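Local coordinates for protein tryptophan synthase alpha chain (Campylobacter jejuni, PDB 3THA) that probably carries out the aldol cleavage of indoleglycerol phosphate to indole and glyceraldehyde 3-phosphate, a reaction of the last step of tryptophan biosynthesis, at residues E31-R36 with S40-L45; I168-S173 with K192-F197; S52-D57 with D63-A68; K107-A112 with D131-E136. One frame throughout, in Å; residues are numbered along the deposited sequence. Where two conformers were deposited one is given.

Interaction 1: residues E31-R36 with S40-L45; sequences EAFLQR and SPIDIL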
loop_
_atom_site.group_PDB
_atom_site.type_symbol
_atom_site.label_atom_id
_atom_site.label_comp_id
_atom_site.label_asym_id
_atom_site.label_seq_id
_atom_site.Cartn_x
_atom_site.Cartn_y
_atom_site.Cartn_z
ATOM N N GLU B 31 22.914 4.474 2.949
ATOM C CA GLU B 31 24.217 3.959 3.401
ATOM C C GLU B 31 24.772 4.684 4.642
ATOM O O GLU B 31 25.156 4.079 5.612
ATOM C CB GLU B 31 25.250 3.994 2.265
ATOM C CG GLU B 31 26.641 3.428 2.681
ATOM C CD GLU B 31 27.458 2.867 1.515
ATOM O OE1 GLU B 31 26.859 2.516 0.482
ATOM O OE2 GLU B 31 28.704 2.773 1.624
ATOM N N ALA B 32 24.792 5.995 4.621
ATOM C CA ALA B 32 25.368 6.696 5.755
ATOM C C ALA B 32 24.481 6.503 6.972
ATOM O O ALA B 32 24.975 6.369 8.084
ATOM C CB ALA B 32 25.597 8.160 5.438
ATOM N N PHE B 33 23.169 6.460 6.752
ATOM C CA PHE B 33 22.214 6.108 7.812
ATOM C C PHE B 33 22.586 4.779 8.479
ATOM O O PHE B 33 22.762 4.715 9.687
ATOM C CB PHE B 33 20.751 6.046 7.288
ATOM C CG PHE B 33 19.723 5.703 8.369
ATOM C CD1 PHE B 33 19.654 6.434 9.545
ATOM C CD2 PHE B 33 18.834 4.677 8.202
ATOM C CE1 PHE B 33 18.736 6.125 10.542
ATOM C CE2 PHE B 33 17.888 4.366 9.208
ATOM C CZ PHE B 33 17.869 5.087 10.374
ATOM N N LEU B 34 22.652 3.724 7.678
ATOM C CA LEU B 34 22.913 2.363 8.181
ATOM C C LEU B 34 24.204 2.293 8.981
ATOM O O LEU B 34 24.257 1.700 10.039
ATOM C CB LEU B 34 22.897 1.349 7.037
ATOM C CG LEU B 34 21.448 1.147 6.506
ATOM C CD1 LEU B 34 21.360 0.340 5.194
ATOM C CD2 LEU B 34 20.570 0.520 7.563
ATOM N N GLN B 35 25.239 2.950 8.486
ATOM C CA GLN B 35 26.483 2.938 9.183
ATOM C C GLN B 35 26.362 3.590 10.547
ATOM O O GLN B 35 27.196 3.343 11.416
ATOM C CB GLN B 35 27.568 3.633 8.348
ATOM C CG GLN B 35 27.837 2.961 7.008
ATOM C CD GLN B 35 28.677 1.678 7.108
ATOM O OE1 GLN B 35 28.514 0.846 8.018
ATOM N NE2 GLN B 35 29.571 1.507 6.141
ATOM N N ARG B 36 25.353 4.429 10.751
ATOM C CA ARG B 36 25.226 5.113 12.032
ATOM C C ARG B 36 24.171 4.464 12.933
ATOM O O ARG B 36 23.827 4.951 14.002
ATOM C CB ARG B 36 25.013 6.617 11.826
ATOM C CG ARG B 36 26.324 7.420 11.594
ATOM C CD ARG B 36 26.082 8.815 11.005
ATOM N NE ARG B 36 25.594 9.735 12.028
ATOM C CZ ARG B 36 25.511 11.061 11.905
ATOM N NH1 ARG B 36 25.884 11.668 10.784
ATOM N NH2 ARG B 36 25.055 11.782 12.916
ATOM N N SER B 40 22.246 5.068 16.960
ATOM C CA SER B 40 20.896 5.634 17.048
ATOM C C SER B 40 20.118 4.854 18.096
ATOM O O SER B 40 20.484 3.729 18.381
ATOM C CB SER B 40 20.179 5.542 15.695
ATOM O OG SER B 40 19.808 4.197 15.438
ATOM N N PRO B 41 19.026 5.414 18.649
ATOM C CA PRO B 41 18.342 4.643 19.688
ATOM C C PRO B 41 17.380 3.558 19.130
ATOM O O PRO B 41 16.629 2.923 19.885
ATOM C CB PRO B 41 17.593 5.726 20.467
ATOM C CG PRO B 41 17.244 6.741 19.431
ATOM C CD PRO B 41 18.281 6.642 18.311
ATOM N N ILE B 42 17.447 3.309 17.829
ATOM C CA ILE B 42 16.635 2.273 17.167
ATOM C C ILE B 42 17.249 0.887 17.366
ATOM O O ILE B 42 18.447 0.684 17.110
ATOM C CB ILE B 42 16.542 2.559 15.670
ATOM C CG1 ILE B 42 15.877 3.926 15.454
ATOM C CG2 ILE B 42 15.849 1.422 14.924
ATOM C CD1 ILE B 42 16.073 4.490 14.054
ATOM N N ASP B 43 16.419 -0.067 17.796
ATOM C CA ASP B 43 16.860 -1.414 18.128
ATOM C C ASP B 43 16.677 -2.347 16.931
ATOM O O ASP B 43 17.498 -3.247 16.708
ATOM C CB ASP B 43 16.061 -1.954 19.311
ATOM C CG ASP B 43 16.237 -1.123 20.566
ATOM O OD1 ASP B 43 17.387 -0.714 20.864
ATOM O OD2 ASP B 43 15.231 -0.894 21.275
ATOM N N ILE B 44 15.598 -2.139 16.175
ATOM C CA ILE B 44 15.285 -2.966 15.028
ATOM C C ILE B 44 14.881 -2.046 13.902
ATOM O O ILE B 44 13.959 -1.271 14.067
ATOM C CB ILE B 44 14.098 -3.883 15.347
ATOM C CG1 ILE B 44 14.407 -4.660 16.600
ATOM C CG2 ILE B 44 13.722 -4.799 14.141
ATOM C CD1 ILE B 44 13.212 -5.158 17.295
ATOM N N LEU B 45 15.546 -2.157 12.756
ATOM C CA LEU B 45 15.160 -1.388 11.602
ATOM C C LEU B 45 14.447 -2.206 10.562
ATOM O O LEU B 45 14.940 -3.303 10.174
ATOM C CB LEU B 45 16.389 -0.767 10.962
ATOM C CG LEU B 45 16.096 0.207 9.834
ATOM C CD1 LEU B 45 15.426 1.449 10.418
ATOM C CD2 LEU B 45 17.411 0.559 9.076
#

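Interaction 2: residues I168-S173 with K192-F197; sequences IYLLAS and KEIRSF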
loop_
_atom_site.group_PDB
_atom_site.type_symbol
_atom_site.label_atom_id
_atom_site.label_comp_id
_atom_site.label_asym_id
_atom_site.label_seq_id
_atom_site.Cartn_x
_atom_site.Cartn_y
_atom_site.Cartn_z
ATOM N N ILE B 168 5.117 -10.548 17.158
ATOM C CA ILE B 168 3.799 -10.323 16.614
ATOM C C ILE B 168 3.670 -8.857 16.281
ATOM O O ILE B 168 4.030 -7.995 17.091
ATOM C CB ILE B 168 2.661 -10.744 17.580
ATOM C CG1 ILE B 168 2.954 -12.123 18.190
ATOM C CG2 ILE B 168 1.317 -10.742 16.837
ATOM C CD1 ILE B 168 3.120 -13.217 17.162
ATOM N N TYR B 169 3.163 -8.583 15.075
ATOM C CA TYR B 169 2.962 -7.237 14.613
ATOM C C TYR B 169 1.510 -6.956 14.868
ATOM O O TYR B 169 0.649 -7.343 14.063
ATOM C CB TYR B 169 3.258 -7.154 13.127
ATOM C CG TYR B 169 3.564 -5.758 12.562
ATOM C CD1 TYR B 169 2.751 -4.657 12.859
ATOM C CD2 TYR B 169 4.655 -5.555 11.714
ATOM C CE1 TYR B 169 3.032 -3.393 12.355
ATOM C CE2 TYR B 169 4.958 -4.264 11.217
ATOM C CZ TYR B 169 4.122 -3.206 11.525
ATOM O OH TYR B 169 4.370 -1.936 11.014
ATOM N N LEU B 170 1.236 -6.308 16.000
ATOM C CA LEU B 170 -0.084 -5.797 16.336
ATOM C C LEU B 170 -0.391 -4.420 15.706
ATOM O O LEU B 170 0.089 -3.391 16.183
ATOM C CB LEU B 170 -0.273 -5.713 17.851
ATOM C CG LEU B 170 -1.702 -5.296 18.231
ATOM C CD1 LEU B 170 -2.814 -6.108 17.468
ATOM C CD2 LEU B 170 -1.937 -5.373 19.704
ATOM N N LEU B 171 -1.205 -4.395 14.658
ATOM C CA LEU B 171 -1.652 -3.130 14.108
ATOM C C LEU B 171 -2.528 -2.458 15.138
ATOM O O LEU B 171 -3.124 -3.116 15.995
ATOM C CB LEU B 171 -2.398 -3.317 12.787
ATOM C CG LEU B 171 -1.566 -4.059 11.744
ATOM C CD1 LEU B 171 -2.355 -4.339 10.505
ATOM C CD2 LEU B 171 -0.339 -3.278 11.399
ATOM N N ALA B 172 -2.556 -1.138 15.090
ATOM C CA ALA B 172 -3.359 -0.378 15.992
ATOM C C ALA B 172 -4.523 0.098 15.142
ATOM O O ALA B 172 -4.419 0.151 13.908
ATOM C CB ALA B 172 -2.553 0.769 16.544
ATOM N N SER B 173 -5.650 0.364 15.782
ATOM C CA SER B 173 -6.830 0.798 15.072
ATOM C C SER B 173 -6.997 2.261 15.322
ATOM O O SER B 173 -6.487 2.794 16.320
ATOM C CB SER B 173 -8.062 0.101 15.602
ATOM O OG SER B 173 -7.908 -1.287 15.493
ATOM N N LYS B 192 -2.953 -8.738 25.948
ATOM C CA LYS B 192 -3.277 -9.796 26.891
ATOM C C LYS B 192 -3.738 -11.079 26.173
ATOM O O LYS B 192 -3.269 -12.188 26.467
ATOM C CB LYS B 192 -4.373 -9.299 27.839
ATOM C CG LYS B 192 -4.552 -10.164 29.128
ATOM C CD LYS B 192 -5.583 -9.628 30.087
ATOM C CE LYS B 192 -5.147 -9.960 31.515
ATOM N NZ LYS B 192 -6.262 -10.119 32.504
ATOM N N GLU B 193 -4.647 -10.924 25.214
ATOM C CA GLU B 193 -5.206 -12.039 24.478
ATOM C C GLU B 193 -4.104 -12.786 23.721
ATOM O O GLU B 193 -4.012 -14.013 23.799
ATOM C CB GLU B 193 -6.305 -11.527 23.531
ATOM C CG GLU B 193 -6.897 -12.580 22.615
ATOM C CD GLU B 193 -8.011 -12.059 21.742
ATOM O OE1 GLU B 193 -7.857 -12.083 20.514
ATOM O OE2 GLU B 193 -9.059 -11.651 22.265
ATOM N N ILE B 194 -3.265 -12.047 22.997
ATOM C CA ILE B 194 -2.177 -12.644 22.260
ATOM C C ILE B 194 -1.248 -13.329 23.242
ATOM O O ILE B 194 -0.845 -14.481 23.018
ATOM C CB ILE B 194 -1.385 -11.607 21.482
ATOM C CG1 ILE B 194 -2.321 -10.810 20.584
ATOM C CG2 ILE B 194 -0.294 -12.282 20.654
ATOM C CD1 ILE B 194 -1.762 -9.512 20.080
ATOM N N ARG B 195 -0.923 -12.639 24.335
ATOM C CA ARG B 195 -0.056 -13.225 25.349
ATOM C C ARG B 195 -0.517 -14.613 25.751
ATOM O O ARG B 195 0.315 -15.505 25.902
ATOM C CB ARG B 195 0.102 -12.325 26.576
ATOM C CG ARG B 195 1.465 -11.682 26.624
ATOM C CD ARG B 195 1.459 -10.311 27.278
ATOM N NE ARG B 195 2.610 -9.531 26.805
ATOM C CZ ARG B 195 2.844 -8.247 27.072
ATOM N NH1 ARG B 195 2.007 -7.536 27.837
ATOM N NH2 ARG B 195 3.935 -7.672 26.563
ATOM N N SER B 196 -1.823 -14.829 25.894
ATOM C CA SER B 196 -2.273 -16.135 26.339
ATOM C C SER B 196 -2.149 -17.262 25.289
ATOM O O SER B 196 -2.587 -18.380 25.548
ATOM C CB SER B 196 -3.705 -16.059 26.866
ATOM O OG SER B 196 -4.638 -16.289 25.821
ATOM N N PHE B 197 -1.553 -16.963 24.132
ATOM C CA PHE B 197 -1.369 -17.919 23.024
ATOM C C PHE B 197 0.102 -18.075 22.596
ATOM O O PHE B 197 0.508 -19.117 22.037
ATOM C CB PHE B 197 -2.179 -17.477 21.803
ATOM C CG PHE B 197 -3.678 -17.484 22.018
ATOM C CD1 PHE B 197 -4.292 -18.489 22.779
ATOM C CD2 PHE B 197 -4.478 -16.511 21.427
ATOM C CE1 PHE B 197 -5.680 -18.503 22.999
ATOM C CE2 PHE B 197 -5.871 -16.522 21.621
ATOM C CZ PHE B 197 -6.479 -17.535 22.421
#

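Interaction 3: residues S52-D57 with D63-A68; sequences SDPIAD and DAAKIA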
loop_
_atom_site.group_PDB
_atom_site.type_symbol
_atom_site.label_atom_id
_atom_site.label_comp_id
_atom_site.label_asym_id
_atom_site.label_seq_id
_atom_site.Cartn_x
_atom_site.Cartn_y
_atom_site.Cartn_z
ATOM N N SER B 52 8.116 -2.317 -7.871
ATOM C CA SER B 52 7.215 -1.655 -8.812
ATOM C C SER B 52 6.666 -0.383 -8.171
ATOM O O SER B 52 6.315 -0.370 -6.983
ATOM C CB SER B 52 6.066 -2.585 -9.231
ATOM O OG SER B 52 6.459 -3.475 -10.267
ATOM N N ASP B 53 6.590 0.685 -8.959
ATOM C CA ASP B 53 6.122 1.961 -8.422
ATOM C C ASP B 53 4.744 1.861 -7.753
ATOM O O ASP B 53 3.795 1.398 -8.368
ATOM C CB ASP B 53 6.134 3.052 -9.480
ATOM C CG ASP B 53 5.819 4.417 -8.902
ATOM O OD1 ASP B 53 6.009 5.451 -9.604
ATOM O OD2 ASP B 53 5.383 4.452 -7.728
ATOM N N PRO B 54 4.657 2.268 -6.472
ATOM C CA PRO B 54 3.413 2.396 -5.692
ATOM C C PRO B 54 2.258 3.118 -6.356
ATOM O O PRO B 54 2.378 4.257 -6.783
ATOM C CB PRO B 54 3.863 3.173 -4.479
ATOM C CG PRO B 54 5.258 2.590 -4.244
ATOM C CD PRO B 54 5.846 2.355 -5.597
ATOM N N ILE B 55 1.125 2.434 -6.381
ATOM C CA ILE B 55 -0.072 2.860 -7.064
ATOM C C ILE B 55 -0.813 3.973 -6.351
ATOM O O ILE B 55 -1.677 4.639 -6.937
ATOM C CB ILE B 55 -1.007 1.668 -7.184
ATOM C CG1 ILE B 55 -2.047 1.921 -8.263
ATOM C CG2 ILE B 55 -1.631 1.354 -5.827
ATOM C CD1 ILE B 55 -2.487 0.647 -8.938
ATOM N N ALA B 56 -0.518 4.115 -5.070
ATOM C CA ALA B 56 -0.977 5.215 -4.212
ATOM C C ALA B 56 -1.322 6.592 -4.883
ATOM O O ALA B 56 -1.191 6.758 -6.110
ATOM C CB ALA B 56 0.076 5.390 -3.124
ATOM N N ASP B 57 -1.756 7.574 -4.074
ATOM C CA ASP B 57 -1.990 8.965 -4.540
ATOM C C ASP B 57 -1.368 10.078 -3.629
ATOM O O ASP B 57 -2.047 10.688 -2.804
ATOM C CB ASP B 57 -3.514 9.190 -4.817
ATOM C CG ASP B 57 -3.806 10.488 -5.590
ATOM O OD1 ASP B 57 -4.785 10.520 -6.362
ATOM O OD2 ASP B 57 -3.061 11.483 -5.432
ATOM N N ASP B 63 6.045 8.498 -2.774
ATOM C CA ASP B 63 7.100 9.432 -3.177
ATOM C C ASP B 63 8.521 8.888 -2.960
ATOM O O ASP B 63 9.339 8.877 -3.915
ATOM C CB ASP B 63 6.874 10.778 -2.527
ATOM C CG ASP B 63 5.941 11.669 -3.367
ATOM O OD1 ASP B 63 6.379 12.234 -4.413
ATOM O OD2 ASP B 63 4.750 11.785 -2.978
ATOM N N ALA B 64 8.787 8.375 -1.754
ATOM C CA ALA B 64 10.122 7.863 -1.392
ATOM C C ALA B 64 10.539 6.758 -2.362
ATOM O O ALA B 64 11.728 6.708 -2.854
ATOM C CB ALA B 64 10.113 7.322 0.005
ATOM N N ALA B 65 9.552 5.892 -2.645
ATOM C CA ALA B 65 9.757 4.731 -3.499
ATOM C C ALA B 65 9.926 5.093 -4.992
ATOM O O ALA B 65 10.760 4.484 -5.678
ATOM C CB ALA B 65 8.635 3.679 -3.279
ATOM N N LYS B 66 9.198 6.111 -5.483
ATOM C CA LYS B 66 9.411 6.572 -6.847
ATOM C C LYS B 66 10.793 7.153 -6.909
ATOM O O LYS B 66 11.566 6.907 -7.856
ATOM C CB LYS B 66 8.393 7.632 -7.307
ATOM C CG LYS B 66 6.917 7.349 -6.998
ATOM C CD LYS B 66 6.095 7.995 -8.093
ATOM C CE LYS B 66 4.584 7.934 -7.860
ATOM N NZ LYS B 66 3.979 6.643 -7.336
ATOM N N ILE B 67 11.126 7.928 -5.886
ATOM C CA ILE B 67 12.447 8.538 -5.849
ATOM C C ILE B 67 13.519 7.467 -5.879
ATOM O O ILE B 67 14.445 7.556 -6.683
ATOM C CB ILE B 67 12.623 9.492 -4.677
ATOM C CG1 ILE B 67 11.696 10.715 -4.870
ATOM C CG2 ILE B 67 14.057 9.989 -4.646
ATOM C CD1 ILE B 67 11.174 11.381 -3.579
ATOM N N ALA B 68 13.383 6.428 -5.048
ATOM C CA ALA B 68 14.370 5.380 -5.048
ATOM C C ALA B 68 14.438 4.776 -6.449
ATOM O O ALA B 68 15.556 4.570 -6.990
ATOM C CB ALA B 68 14.012 4.307 -4.030
#

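Interaction 4: residues K107-A112 with D131-E136; sequences KFVKKA and DDLIKE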
loop_
_atom_site.group_PDB
_atom_site.type_symbol
_atom_site.label_atom_id
_atom_site.label_comp_id
_atom_site.label_asym_id
_atom_site.label_seq_id
_atom_site.Cartn_x
_atom_site.Cartn_y
_atom_site.Cartn_z
ATOM N N LYS B 107 16.108 -18.010 -3.768
ATOM C CA LYS B 107 17.251 -17.109 -3.977
ATOM C C LYS B 107 17.210 -15.891 -3.016
ATOM O O LYS B 107 18.221 -15.497 -2.409
ATOM C CB LYS B 107 17.294 -16.620 -5.446
ATOM C CG LYS B 107 18.179 -17.401 -6.410
ATOM C CD LYS B 107 17.641 -18.806 -6.747
ATOM C CE LYS B 107 18.705 -19.678 -7.475
ATOM N NZ LYS B 107 18.311 -21.130 -7.630
ATOM N N PHE B 108 16.019 -15.296 -2.911
ATOM C CA PHE B 108 15.787 -14.125 -2.067
ATOM C C PHE B 108 16.099 -14.365 -0.578
ATOM O O PHE B 108 16.809 -13.564 0.079
ATOM C CB PHE B 108 14.332 -13.660 -2.205
ATOM C CG PHE B 108 14.079 -12.355 -1.542
ATOM C CD1 PHE B 108 13.526 -12.309 -0.279
ATOM C CD2 PHE B 108 14.478 -11.149 -2.162
ATOM C CE1 PHE B 108 13.323 -11.086 0.348
ATOM C CE2 PHE B 108 14.274 -9.940 -1.543
ATOM C CZ PHE B 108 13.703 -9.903 -0.280
ATOM N N VAL B 109 15.533 -15.447 -0.061
ATOM C CA VAL B 109 15.547 -15.721 1.358
ATOM C C VAL B 109 16.948 -16.048 1.813
ATOM O O VAL B 109 17.388 -15.538 2.826
ATOM C CB VAL B 109 14.553 -16.855 1.759
ATOM C CG1 VAL B 109 14.589 -17.101 3.273
ATOM C CG2 VAL B 109 13.145 -16.506 1.326
ATOM N N LYS B 110 17.642 -16.892 1.054
ATOM C CA LYS B 110 19.036 -17.225 1.323
ATOM C C LYS B 110 19.894 -15.955 1.307
ATOM O O LYS B 110 20.672 -15.707 2.226
ATOM C CB LYS B 110 19.527 -18.237 0.282
ATOM C CG LYS B 110 21.035 -18.432 0.230
ATOM C CD LYS B 110 21.341 -19.697 -0.557
ATOM C CE LYS B 110 22.830 -19.888 -0.818
ATOM N NZ LYS B 110 23.143 -21.348 -1.051
ATOM N N LYS B 111 19.744 -15.154 0.258
ATOM C CA LYS B 111 20.473 -13.903 0.179
ATOM C C LYS B 111 20.246 -13.015 1.393
ATOM O O LYS B 111 21.209 -12.591 2.046
ATOM C CB LYS B 111 20.147 -13.156 -1.104
ATOM C CG LYS B 111 21.374 -12.968 -1.959
ATOM C CD LYS B 111 22.108 -11.759 -1.436
ATOM C CE LYS B 111 22.968 -11.093 -2.499
ATOM N NZ LYS B 111 24.164 -11.906 -2.904
ATOM N N ALA B 112 18.977 -12.732 1.679
ATOM C CA ALA B 112 18.608 -11.942 2.836
ATOM C C ALA B 112 19.306 -12.452 4.106
ATOM O O ALA B 112 19.870 -11.662 4.884
ATOM C CB ALA B 112 17.145 -11.971 3.000
ATOM N N ASP B 131 2.289 -20.041 1.959
ATOM C CA ASP B 131 2.822 -21.392 2.198
ATOM C C ASP B 131 4.229 -21.570 1.675
ATOM O O ASP B 131 5.084 -22.065 2.387
ATOM C CB ASP B 131 1.854 -22.510 1.686
ATOM C CG ASP B 131 0.466 -22.443 2.372
ATOM O OD1 ASP B 131 0.262 -21.543 3.248
ATOM O OD2 ASP B 131 -0.439 -23.250 2.028
ATOM N N ASP B 132 4.463 -21.139 0.437
ATOM C CA ASP B 132 5.744 -21.353 -0.216
ATOM C C ASP B 132 6.841 -20.472 0.341
ATOM O O ASP B 132 7.988 -20.917 0.420
ATOM C CB ASP B 132 5.627 -21.130 -1.711
ATOM C CG ASP B 132 4.902 -22.250 -2.394
ATOM O OD1 ASP B 132 5.334 -23.416 -2.216
ATOM O OD2 ASP B 132 3.904 -21.977 -3.096
ATOM N N LEU B 133 6.502 -19.236 0.736
ATOM C CA LEU B 133 7.478 -18.351 1.359
ATOM C C LEU B 133 7.843 -18.881 2.734
ATOM O O LEU B 133 9.019 -18.852 3.126
ATOM C CB LEU B 133 6.933 -16.923 1.479
ATOM C CG LEU B 133 7.859 -15.857 2.104
ATOM C CD1 LEU B 133 9.179 -15.759 1.369
ATOM C CD2 LEU B 133 7.168 -14.498 2.103
ATOM N N ILE B 134 6.823 -19.347 3.469
ATOM C CA ILE B 134 7.027 -19.880 4.802
ATOM C C ILE B 134 8.007 -21.044 4.737
ATOM O O ILE B 134 8.878 -21.196 5.610
ATOM C CB ILE B 134 5.701 -20.363 5.397
ATOM C CG1 ILE B 134 4.855 -19.163 5.834
ATOM C CG2 ILE B 134 5.930 -21.377 6.544
ATOM C CD1 ILE B 134 3.422 -19.554 6.348
ATOM N N LYS B 135 7.877 -21.842 3.687
ATOM C CA LYS B 135 8.694 -23.015 3.547
ATOM C C LYS B 135 10.144 -22.586 3.456
ATOM O O LYS B 135 10.992 -23.083 4.198
ATOM C CB LYS B 135 8.261 -23.849 2.348
ATOM C CG LYS B 135 7.951 -25.287 2.704
ATOM C CD LYS B 135 6.656 -25.449 3.521
ATOM C CE LYS B 135 6.441 -26.922 3.970
ATOM N NZ LYS B 135 5.322 -27.044 4.965
ATOM N N GLU B 136 10.426 -21.626 2.589
ATOM C CA GLU B 136 11.779 -21.112 2.504
ATOM C C GLU B 136 12.216 -20.416 3.782
ATOM O O GLU B 136 13.348 -20.551 4.159
ATOM C CB GLU B 136 11.967 -20.209 1.304
ATOM C CG GLU B 136 11.602 -20.879 0.019
ATOM C CD GLU B 136 12.407 -22.123 -0.211
ATOM O OE1 GLU B 136 13.625 -22.099 0.065
ATOM O OE2 GLU B 136 11.829 -23.129 -0.664
#

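Interaction 1: residues E31-R36 with S40-L45
The first torsions of F33 (chi1 -179°) and L45 (chi1 -173°) set CG opposite the backbone N in both residues, which places the F33 ring and the L45 methyls where helix and strand face each other. This is the helix-to-strand turn of a beta-alpha-beta unit in the TIM barrel. Helix 27-35 ends here, and the chain returns to strand 44-48. F33 CE2 lies 3.8 Å from L45 CD2, an approach oblique to the ring. I42 comes to the rim of the same ring instead: its CD1 is 4.1 Å from F33 CZ and near the ring plane. The CB of L34 points away from the strand, yet its CD2 reaches L45 CD2 at 3.5 Å. These two leucines cross at about a right angle. L45 CD2 therefore touches both helix side chains. F234 adds an edge-to-face ring contact to F33, and A18 of strand 15-21 packs on I42 and L45. The contact is buried and apolar. No clear hydrogen bond joins the two segments. At the turn, S40 OG is hydrogen-bonded to L37 O. The same OG also takes a weak bond from I42 N at 3.5 Å, with an N-H...O angle of 155°.

Interaction 2: residues I168-S173 with K192-F197
I194 meets both I168 and L170, using a different branch for each. I194 CG2 lies 4.1 Å from I168 CG1, and the two isoleucines lie alongside with their chains running opposite ways. I194 CD1 reaches L170 CD2 at 4.2 Å, where the side chains cross obliquely. With chi1 -55°, CG2 of I194 stands opposite the backbone N and CG1 opposite the carbonyl carbon, which splits the two branches between the two strand residues. All three residues are buried and no hydrogen bond crosses, so this part is plain van der Waals packing. The other side of the helix end is looser and polar. K192 and S196 are exposed there and do not touch strand 168-171. S196 OG turns back to donate to E193 O at 3.1 Å. Nearby, R195 forms a salt bridge with D222. The arrangement is that of a TIM-barrel beta-alpha-beta unit, with the last turn of helix 180-195 laid on the strand that precedes it. V148 of strand 143-148 packs on I168, L170 and I194, while I202 of strand 202-205 packs on L170 and I194. V161 of helix 154-161 covers I168.

Interaction 3: residues S52-D57 with D63-A68
The loop between barrel strand 44-48 and helix 60-70 carries D53 and P54, which fold back onto K66 and A65 of that helix. K66 NZ and D53 OD2 form a salt bridge with a hydrogen bond of 2.6 Å. The ammonium comes to the syn side of OD2, 23° out of the carboxylate plane. The lysine chain is bent at chi2 and again at chi4 (-42°), and its methylenes cross in front of the two carboxylate oxygens, from one side of their plane to the other, before NZ reaches OD2: K66 CG is 3.4 Å from D53 OD2. K66 NZ also lies 2.9 Å from P54 O, but the angle is too poor for a hydrogen bond. Even so, that carbonyl would probably add to the negative field around the ammonium. Beside this polar pair, P54 CG touches A65 CB at 3.7 Å, so the proline ring rests on the helix surface. In TIM barrels, loops that follow the strands line the active-site end, and this one holds D57, a predicted proton acceptor. Here the loop also reaches the second subunit, where D57 OD1 and OD2 accept the backbone N-H groups of G227 and G207 of that subunit. D53 OD1 is hydrogen-bonded to S149 of the second subunit, and K66 makes a cation-pi contact with F206 of the same neighbour.

Interaction 4: residues K107-A112 with D131-E136
V109, E136 and L133 make this contact, and V109 gives up the most surface. Its two methyls divide the work. V109 CG2 lies 3.9 Å from E136 CB and 4.0 Å from L133 CD1, so it sits against two residues one helical turn apart. V109 CG1 faces the backbone instead, with E136 O at 3.8 Å. The valine has chi1 -179°, which puts CG1 opposite the backbone N and CG2 opposite the carbonyl carbon. L133 reaches across to the valine at a slant, and its CD1 does the touching. E136 takes part through CB and its main chain. Helices 105-114 and 131-140 both belong to the outer layer of the TIM barrel, where they flank strand 117-121 along the chain. L120 of that strand packs on L133 and also on F108. L144 of strand 143-148 lies against L133 as well, tying the second helix to the barrel wall. No hydrogen bond joins the two segments, and their contact is van der Waals packing round V109. The charge of E136 is met elsewhere: OE2 forms a salt bridge with R139. The bridge to R139 would partly offset the negative charge gathered where E136 OE1 lies close to E106 OE2.

How the interactions relate
All four contacts belong to one TIM barrel, and within one subunit none touches another. Interactions 1 and 2 reach the same parallel sheet from opposite sides of the chain's centre, their own centres about 27 Å apart. Interaction 1 is near the predicted proton acceptor E46: the side chain of L45 is about 6 Å from that of E46. In interaction 2 the side chain of L170 is about 11 Å from that of E46. Interaction 3 holds the other predicted acceptor, D57, and its centre is about 30 Å from that of interaction 2. The two are nevertheless related through the dimer: Y169 and L171 pack on A56 and P54 of the second subunit. Interaction 4 lies away from these sites, in the helical layer.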